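Local atomic coordinates of penicillin-binding protein 2B (Streptococcus pneumoniae, PDB entry 2WAD), a protein that cross-links the peptides of adjacent glycan strands as a peptidoglycan transpeptidase in peripheral cell-wall synthesis, and binds penicillin. Residues V381-S386 with F520-P525; T630-V635 with V649-N654. All coordinates share one frame; numbering follows the deposited sequence.

Contact 1 of 2, residues V381-S386 with F520-P525; sequences VFVPGS and FDNYTP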
loop_
_atom_site.group_PDB
_atom_site.type_symbol
_atom_site.label_atom_id
_atom_site.label_comp_id
_atom_site.label_asym_id
_atom_site.label_seq_id
_atom_site.Cartn_x
_atom_site.Cartn_y
_atom_site.Cartn_z
ATOM N N VAL A 381 -13.633 2.897 0.321
ATOM C CA VAL A 381 -14.534 2.462 -0.735
ATOM C C VAL A 381 -15.698 3.432 -0.883
ATOM O O VAL A 381 -16.076 4.076 0.086
ATOM C CB VAL A 381 -15.036 1.004 -0.484
ATOM C CG1 VAL A 381 -13.848 0.041 -0.364
ATOM C CG2 VAL A 381 -15.905 0.940 0.754
ATOM N N PHE A 382 -16.261 3.519 -2.088
ATOM C CA PHE A 382 -17.256 4.530 -2.438
ATOM C C PHE A 382 -18.257 3.946 -3.418
ATOM O O PHE A 382 -17.888 3.091 -4.235
ATOM C CB PHE A 382 -16.579 5.758 -3.066
ATOM C CG PHE A 382 -15.420 6.290 -2.258
ATOM C CD1 PHE A 382 -15.618 7.238 -1.257
ATOM C CD2 PHE A 382 -14.141 5.804 -2.473
ATOM C CE1 PHE A 382 -14.550 7.707 -0.499
ATOM C CE2 PHE A 382 -13.059 6.269 -1.718
ATOM C CZ PHE A 382 -13.258 7.213 -0.736
ATOM N N VAL A 383 -19.505 4.411 -3.357
ATOM C CA VAL A 383 -20.468 4.066 -4.394
ATOM C C VAL A 383 -19.957 4.677 -5.686
ATOM O O VAL A 383 -19.579 5.832 -5.726
ATOM C CB VAL A 383 -21.945 4.479 -4.130
ATOM C CG1 VAL A 383 -22.371 4.354 -2.675
ATOM C CG2 VAL A 383 -22.281 5.824 -4.715
ATOM N N PRO A 384 -19.890 3.879 -6.749
ATOM C CA PRO A 384 -19.187 4.344 -7.943
ATOM C C PRO A 384 -20.089 5.114 -8.906
ATOM O O PRO A 384 -19.590 5.920 -9.676
ATOM C CB PRO A 384 -18.697 3.045 -8.560
ATOM C CG PRO A 384 -19.777 2.037 -8.162
ATOM C CD PRO A 384 -20.261 2.457 -6.812
ATOM N N GLY A 385 -21.398 4.898 -8.828
ATOM C CA GLY A 385 -22.362 5.539 -9.710
ATOM C C GLY A 385 -22.186 5.134 -11.166
ATOM O O GLY A 385 -21.658 4.051 -11.463
ATOM N N SER A 386 -22.575 6.032 -12.072
ATOM C CA SER A 386 -22.787 5.721 -13.484
ATOM C C SER A 386 -21.536 5.412 -14.300
ATOM O O SER A 386 -21.622 5.043 -15.471
ATOM C CB SER A 386 -23.556 6.873 -14.151
ATOM O OG SER A 386 -24.962 6.725 -13.988
ATOM N N PHE A 520 -24.757 -0.066 -5.609
ATOM C CA PHE A 520 -24.823 -1.096 -4.559
ATOM C C PHE A 520 -23.409 -1.412 -4.090
ATOM O O PHE A 520 -22.975 -0.877 -3.073
ATOM C CB PHE A 520 -25.639 -2.346 -4.973
ATOM C CG PHE A 520 -25.885 -3.321 -3.843
ATOM C CD1 PHE A 520 -26.535 -2.913 -2.690
ATOM C CD2 PHE A 520 -25.427 -4.626 -3.908
ATOM C CE1 PHE A 520 -26.742 -3.793 -1.626
ATOM C CE2 PHE A 520 -25.637 -5.517 -2.855
ATOM C CZ PHE A 520 -26.280 -5.093 -1.701
ATOM N N ASP A 521 -22.642 -2.208 -4.830
ATOM C CA ASP A 521 -21.291 -2.513 -4.343
ATOM C C ASP A 521 -20.469 -1.209 -4.348
ATOM O O ASP A 521 -20.639 -0.406 -5.275
ATOM C CB ASP A 521 -20.626 -3.546 -5.262
ATOM C CG ASP A 521 -21.273 -4.915 -5.176
ATOM O OD1 ASP A 521 -22.056 -5.134 -4.238
ATOM O OD2 ASP A 521 -21.017 -5.779 -6.038
ATOM N N ASN A 522 -19.603 -1.016 -3.346
ATOM C CA ASN A 522 -18.620 0.076 -3.234
ATOM C C ASN A 522 -17.203 -0.366 -3.643
ATOM O O ASN A 522 -16.761 -1.453 -3.261
ATOM C CB ASN A 522 -18.478 0.553 -1.771
ATOM C CG ASN A 522 -19.707 1.311 -1.236
ATOM O OD1 ASN A 522 -19.574 2.333 -0.552
ATOM N ND2 ASN A 522 -20.903 0.807 -1.524
ATOM N N TYR A 523 -16.475 0.500 -4.353
ATOM C CA TYR A 523 -15.158 0.197 -4.883
ATOM C C TYR A 523 -14.146 1.266 -4.462
ATOM O O TYR A 523 -14.536 2.392 -4.113
ATOM C CB TYR A 523 -15.243 0.166 -6.412
ATOM C CG TYR A 523 -16.271 -0.793 -6.982
ATOM C CD1 TYR A 523 -16.376 -2.122 -6.532
ATOM C CD2 TYR A 523 -17.153 -0.371 -7.949
ATOM C CE1 TYR A 523 -17.311 -3.002 -7.065
ATOM C CE2 TYR A 523 -18.105 -1.224 -8.467
ATOM C CZ TYR A 523 -18.160 -2.539 -8.052
ATOM O OH TYR A 523 -19.127 -3.351 -8.614
ATOM N N THR A 524 -12.861 0.918 -4.485
ATOM C CA THR A 524 -11.794 1.881 -4.196
ATOM C C THR A 524 -11.437 2.699 -5.454
ATOM O O THR A 524 -11.745 2.312 -6.570
ATOM C CB THR A 524 -10.494 1.184 -3.786
ATOM O OG1 THR A 524 -9.967 0.512 -4.931
ATOM C CG2 THR A 524 -10.703 0.175 -2.656
ATOM N N PRO A 525 -10.766 3.845 -5.277
ATOM C CA PRO A 525 -10.384 4.638 -6.448
ATOM C C PRO A 525 -9.379 3.888 -7.335
ATOM O O PRO A 525 -9.408 4.068 -8.548
ATOM C CB PRO A 525 -9.802 5.929 -5.834
ATOM C CG PRO A 525 -10.474 6.049 -4.477
ATOM C CD PRO A 525 -10.722 4.610 -4.012
#

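Contact 2 of 2, residues T630-V635 with V649-N654; sequences TNTNAV and VVFPHN. With ZN (zinc ion), chain E.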
loop_
_atom_site.group_PDB
_atom_site.type_symbol
_atom_site.label_atom_id
_atom_site.label_comp_id
_atom_site.label_asym_id
_atom_site.label_seq_id
_atom_site.Cartn_x
_atom_site.Cartn_y
_atom_site.Cartn_z
ATOM N N THR A 630 -25.082 13.134 -3.554
ATOM C CA THR A 630 -24.810 12.019 -4.455
ATOM C C THR A 630 -23.440 12.171 -5.119
ATOM O O THR A 630 -22.802 13.216 -5.001
ATOM C CB THR A 630 -25.891 11.927 -5.543
ATOM O OG1 THR A 630 -25.919 13.145 -6.305
ATOM C CG2 THR A 630 -27.258 11.657 -4.908
ATOM N N ASN A 631 -22.987 11.142 -5.836
ATOM C CA ASN A 631 -21.610 11.122 -6.350
ATOM C C ASN A 631 -21.383 11.839 -7.704
ATOM O O ASN A 631 -22.184 11.701 -8.645
ATOM C CB ASN A 631 -21.001 9.708 -6.229
ATOM C CG ASN A 631 -20.909 9.227 -4.762
ATOM O OD1 ASN A 631 -21.607 9.758 -3.885
ATOM N ND2 ASN A 631 -20.014 8.266 -4.482
ATOM N N THR A 632 -20.317 12.650 -7.763
ATOM C CA THR A 632 -19.812 13.265 -9.004
ATOM C C THR A 632 -18.543 12.591 -9.584
ATOM O O THR A 632 -17.530 13.231 -9.873
ATOM C CB THR A 632 -19.701 14.811 -8.876
ATOM O OG1 THR A 632 -18.416 15.218 -8.391
ATOM C CG2 THR A 632 -20.734 15.323 -7.907
ATOM N N ASN A 633 -18.592 11.280 -9.782
ATOM C CA ASN A 633 -17.377 10.545 -10.144
ATOM C C ASN A 633 -17.130 10.625 -11.650
ATOM O O ASN A 633 -18.037 10.940 -12.410
ATOM C CB ASN A 633 -17.542 9.078 -9.721
ATOM C CG ASN A 633 -17.772 8.916 -8.221
ATOM O OD1 ASN A 633 -17.371 9.760 -7.396
ATOM N ND2 ASN A 633 -18.452 7.832 -7.864
ATOM N N ALA A 634 -15.919 10.316 -12.105
ATOM C CA ALA A 634 -15.644 10.365 -13.544
ATOM C C ALA A 634 -14.461 9.445 -13.838
ATOM O O ALA A 634 -13.564 9.331 -13.023
ATOM C CB ALA A 634 -15.306 11.808 -13.984
ATOM N N VAL A 635 -14.466 8.801 -15.002
ATOM C CA VAL A 635 -13.306 8.061 -15.500
ATOM C C VAL A 635 -13.017 8.550 -16.928
ATOM O O VAL A 635 -13.930 8.952 -17.633
ATOM C CB VAL A 635 -13.554 6.516 -15.483
ATOM C CG1 VAL A 635 -13.778 6.011 -14.071
ATOM C CG2 VAL A 635 -14.750 6.124 -16.348
ATOM N N VAL A 649 -11.679 9.591 -10.955
ATOM C CA VAL A 649 -11.855 10.668 -9.998
ATOM C C VAL A 649 -13.086 10.318 -9.202
ATOM O O VAL A 649 -14.118 9.993 -9.780
ATOM C CB VAL A 649 -12.026 12.059 -10.680
ATOM C CG1 VAL A 649 -12.461 13.090 -9.615
ATOM C CG2 VAL A 649 -10.714 12.471 -11.378
ATOM N N VAL A 650 -12.949 10.346 -7.884
ATOM C CA VAL A 650 -14.022 9.894 -7.008
ATOM C C VAL A 650 -14.291 11.040 -6.045
ATOM O O VAL A 650 -13.418 11.431 -5.282
ATOM C CB VAL A 650 -13.620 8.603 -6.231
ATOM C CG1 VAL A 650 -14.717 8.204 -5.259
ATOM C CG2 VAL A 650 -13.320 7.443 -7.241
ATOM N N PHE A 651 -15.491 11.598 -6.110
ATOM C CA PHE A 651 -15.828 12.788 -5.331
ATOM C C PHE A 651 -17.214 12.540 -4.773
ATOM O O PHE A 651 -18.207 12.910 -5.393
ATOM C CB PHE A 651 -15.882 14.015 -6.260
ATOM C CG PHE A 651 -15.791 15.341 -5.530
ATOM C CD1 PHE A 651 -16.416 15.518 -4.318
ATOM C CD2 PHE A 651 -15.081 16.411 -6.077
ATOM C CE1 PHE A 651 -16.338 16.725 -3.631
ATOM C CE2 PHE A 651 -14.994 17.634 -5.403
ATOM C CZ PHE A 651 -15.634 17.790 -4.176
ATOM N N PRO A 652 -17.294 11.891 -3.609
ATOM C CA PRO A 652 -18.582 11.418 -3.109
ATOM C C PRO A 652 -19.437 12.499 -2.424
ATOM O O PRO A 652 -18.919 13.454 -1.868
ATOM C CB PRO A 652 -18.179 10.346 -2.096
ATOM C CG PRO A 652 -16.767 10.689 -1.703
ATOM C CD PRO A 652 -16.145 11.423 -2.806
ATOM N N HIS A 653 -20.751 12.338 -2.485
ATOM C CA HIS A 653 -21.724 13.184 -1.804
ATOM C C HIS A 653 -21.534 14.675 -2.037
ATOM O O HIS A 653 -21.571 15.473 -1.108
ATOM C CB HIS A 653 -21.804 12.814 -0.322
ATOM C CG HIS A 653 -22.106 11.365 -0.102
ATOM N ND1 HIS A 653 -23.302 10.800 -0.493
ATOM C CD2 HIS A 653 -21.370 10.359 0.431
ATOM C CE1 HIS A 653 -23.297 9.509 -0.201
ATOM N NE2 HIS A 653 -22.130 9.210 0.339
ATOM N N ASN A 654 -21.308 15.041 -3.292
ATOM C CA ASN A 654 -21.288 16.427 -3.729
ATOM C C ASN A 654 -22.695 16.729 -4.239
ATOM O O ASN A 654 -23.186 16.058 -5.142
ATOM C CB ASN A 654 -20.218 16.648 -4.816
ATOM C CG ASN A 654 -20.062 18.120 -5.216
ATOM O OD1 ASN A 654 -21.055 18.822 -5.418
ATOM N ND2 ASN A 654 -18.815 18.593 -5.309
HETATM ZN ZN ZN E . -21.204 7.433 0.447
HETATM O O HOH W 1 -19.977 7.576 2.316
HETATM O O HOH W 2 -19.831 6.857 -1.175
#

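Contact 1 of 2, residues V381-S386 with F520-P525
F382 and Y523 form a single antiparallel, hydrogen-bonded bridge where two loops cross. F382 N gives its hydrogen to Y523 O at 2.9 Å, coming from above the carbonyl plane, and Y523 N returns a bond to F382 O at 3.0 Å. Each of these oxygens also meets a CA-H of the other loop, from V381 and N522 respectively, so both carbonyls are approached twice. The tight part is made by two buried pairs, P384 with Y523 and F382 with P525. The P384 side chain crosses that of Y523 obliquely, its CG 3.6 Å from Y523 CD2, while P384 CD sits 3.3 Å from D521 O. F382 CG lies anti to the carbonyl carbon (chi1 -50°), and P525 CD meets the ring edge in plane, 3.7 Å from F382 CE2. The looser part is made by the partly exposed V381, V383 and N522. V381 CG2 rests on N522 CB at 3.6 Å, and V383 CG1 comes no nearer than 4.0 Å to N522 ND2, whose weak bond goes back to F520 O within its own loop. The first loop runs on to S386, the inferred acyl-ester serine, which begins a sequence fitting the SxxK pattern of penicillin-binding proteins. T524 N-caps helix 525-536, D521 is salt-bridged to R479 of helix 471-484, and the F382 ring meets Y344 of strand 342-348.

Contact 2 of 2, residues T630-V635 with V649-N654
N633 bonds across to F651 through its side chain, continuing the hairpin pairing where the strands end. Its CB lies 3.5 Å from V649 O. Chi1 (-60°) sets CG anti to the carbonyl carbon, 4.1 Å from V650 CA. At the tip OD1 accepts F651 N at 2.9 Å in a fairly straight bond, standing in for a backbone carbonyl, while ND2 turns to P384 O and, weakly, V383 O. N631 repeats the device: its OD1 takes H653 N at 3.1 Å, from above the amide plane, and also lies over the centre of one face of the H653 imidazole. H653 NE2 in turn binds a zinc ion at 2.0 Å, together with two waters. Between these amides, T632 N bonds F651 O, and T632 CG2 presses on N654 CB at 3.4 Å; T632 OG1 is buried against F651 CB without a polar partner. A634 and V649 make the regular backbone pair. The hairpin 634-638/645-650 lies between strands 613-616 and 342-348 in the antiparallel sheet, with helix 661-676 packed on A634, V649 and F651 and helix 525-536 on V635 and V650.

How the contacts relate
Both contacts are largely buried and belong to the transpeptidase domain, their centres about 9 Å apart. Contact 1 joins two loops that lead into helices, through one backbone bridge, proline-aromatic packing and a partly exposed valine-asparagine border. Contact 2 lies at the end of a hairpin in the sheet and relies on one regular bridge followed by further hydrogen bonds, two of them to asparagine side-chain oxygens; its more open end carries the zinc-bound histidine, and V383 of contact 1 lies close to the same ion. The two touch directly: F382 CG packs on V650 CG1, and the asparagine amides tie the segment leading into strand 634-638 to the chain just before S386.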